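Local atomic coordinates of ENT (Trypanosoma brucei brucei, PDB entry 5ZX1), a protein that is of unestablished function but carries an ENT domain, here its N-terminal part, and may act in transcription or chromatin regulation as some other ENT-domain proteins do. Residues C49-M54 with A89-V95. Numbering follows the deposited sequence.
Sequences CRVLCM and AREDVLV
Val95 and Arg50 bury the most surface where, in this all-helical ENT domain, the long helix 30-56 packs against the junction between helix 79-91 and helix 93-101. Val95 suits this buried place because its two methyls branch close to the backbone and can serve different neighbours. Val95 CG1, anti to the backbone N (chi1 177°), meets Cys53 CB at 3.6 Å and also packs near Arg50 O and Met54 CG, while Val95 CG2 touches Arg50 CB at 3.7 Å. Arg50 contributes both an apolar stem and a charged end: Arg50 CG lies 3.7 Å from Ala89 CB, the chain bends at chi3 (50°), and Val95 CG2 lies over one face of the guanidinium, offset toward its rim. Ala89, with its single methyl, lets the helices come close, the CA atoms of Arg50 and Ala89 being 4.7 Å apart. Cys49 CB touches that same methyl, and Leu86, one turn earlier on helix 79-91, also touches Cys49 and Cys53. At the turn, Asp92 does two jobs, one with each carboxylate oxygen. Asp92 OD2 receives a weak hydrogen bond from Arg50 NH1 (3.2 Å), part of a salt bridge in which the guanidinium and carboxylate planes stand 85° apart. This contact may also ease the nearness of Arg46 to Arg50. As N-cap of helix 93-101, Asp92 uses the anti lone pair of OD1 to accept from Val95 N at 2.8 Å.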
# COMPACT_ATOMS: atom_id res chain seq x y z
N CYS A 49 0.54 0.37 0.01
CA CYS A 49 1.89 0.42 0.56
C CYS A 49 2.76 -0.76 0.09
O CYS A 49 3.90 -0.58 -0.32
CB CYS A 49 1.83 0.45 2.08
SG CYS A 49 1.26 2.03 2.72
N ARG A 50 2.21 -1.97 0.16
CA ARG A 50 3.00 -3.18 -0.10
C ARG A 50 3.51 -3.16 -1.52
O ARG A 50 4.72 -3.27 -1.79
CB ARG A 50 2.16 -4.44 0.15
CG ARG A 50 1.58 -4.50 1.54
CD ARG A 50 0.34 -5.38 1.58
NE ARG A 50 0.59 -6.66 0.96
CZ ARG A 50 1.31 -7.64 1.50
NH1 ARG A 50 1.87 -7.50 2.70
NH2 ARG A 50 1.48 -8.76 0.82
N VAL A 51 2.57 -2.99 -2.43
CA VAL A 51 2.83 -2.96 -3.84
C VAL A 51 3.78 -1.82 -4.26
O VAL A 51 4.68 -2.02 -5.08
CB VAL A 51 1.47 -2.88 -4.56
CG1 VAL A 51 1.58 -2.20 -5.86
CG2 VAL A 51 0.91 -4.26 -4.73
N LEU A 52 3.61 -0.62 -3.72
CA LEU A 52 4.55 0.44 -4.09
C LEU A 52 5.95 0.13 -3.54
O LEU A 52 6.96 0.55 -4.12
CB LEU A 52 4.06 1.80 -3.58
CG LEU A 52 2.85 2.33 -4.35
CD1 LEU A 52 2.58 3.81 -4.08
CD2 LEU A 52 3.00 2.05 -5.84
N CYS A 53 6.01 -0.62 -2.45
CA CYS A 53 7.29 -1.04 -1.91
C CYS A 53 7.89 -2.21 -2.70
O CYS A 53 9.11 -2.38 -2.75
CB CYS A 53 7.15 -1.43 -0.44
SG CYS A 53 6.79 -0.04 0.60
N MET A 54 7.05 -3.03 -3.31
CA MET A 54 7.56 -4.11 -4.15
C MET A 54 8.32 -3.55 -5.34
O MET A 54 9.29 -4.14 -5.81
CB MET A 54 6.44 -5.01 -4.63
CG MET A 54 5.88 -5.92 -3.58
SD MET A 54 4.52 -6.84 -4.33
CE MET A 54 3.89 -7.75 -2.91
N ALA A 89 4.61 -2.64 5.56
CA ALA A 89 4.82 -3.16 4.22
C ALA A 89 6.31 -3.22 3.89
O ALA A 89 6.78 -4.13 3.22
CB ALA A 89 4.08 -2.32 3.20
N ARG A 90 7.06 -2.23 4.38
CA ARG A 90 8.49 -2.16 4.12
C ARG A 90 9.23 -3.39 4.64
O ARG A 90 10.22 -3.83 4.06
CB ARG A 90 9.07 -0.90 4.77
CG ARG A 90 9.02 0.34 3.88
CD ARG A 90 9.97 1.42 4.40
NE ARG A 90 9.90 2.67 3.65
CZ ARG A 90 9.23 3.75 4.04
NH1 ARG A 90 9.23 4.83 3.28
NH2 ARG A 90 8.56 3.74 5.19
N GLU A 91 8.72 -3.95 5.73
CA GLU A 91 9.40 -5.05 6.39
C GLU A 91 8.70 -6.40 6.17
O GLU A 91 9.19 -7.43 6.61
CB GLU A 91 9.49 -4.75 7.88
CG GLU A 91 8.22 -5.09 8.63
CD GLU A 91 8.36 -4.87 10.12
OE1 GLU A 91 7.51 -5.38 10.88
OE2 GLU A 91 9.33 -4.18 10.51
N ASP A 92 7.56 -6.39 5.50
CA ASP A 92 6.90 -7.63 5.15
C ASP A 92 7.84 -8.47 4.28
O ASP A 92 8.57 -7.92 3.44
CB ASP A 92 5.58 -7.36 4.43
CG ASP A 92 4.95 -8.61 3.88
OD1 ASP A 92 5.42 -9.09 2.83
OD2 ASP A 92 3.98 -9.10 4.50
N VAL A 93 7.82 -9.79 4.49
CA VAL A 93 8.75 -10.72 3.82
C VAL A 93 8.45 -10.94 2.33
O VAL A 93 9.37 -10.98 1.50
CB VAL A 93 8.77 -12.08 4.53
CG1 VAL A 93 9.83 -12.98 3.91
CG2 VAL A 93 9.03 -11.90 6.02
N LEU A 94 7.18 -11.11 1.99
CA LEU A 94 6.82 -11.21 0.58
C LEU A 94 7.26 -9.92 -0.14
O LEU A 94 7.95 -9.99 -1.15
CB LEU A 94 5.32 -11.46 0.43
CG LEU A 94 4.77 -11.63 -1.00
CD1 LEU A 94 5.52 -12.70 -1.75
CD2 LEU A 94 3.30 -11.95 -0.96
N VAL A 95 6.93 -8.76 0.44
CA VAL A 95 7.25 -7.48 -0.19
C VAL A 95 8.74 -7.36 -0.46
O VAL A 95 9.16 -7.13 -1.60
CB VAL A 95 6.76 -6.26 0.67
CG1 VAL A 95 7.17 -4.96 0.02
CG2 VAL A 95 5.24 -6.28 0.86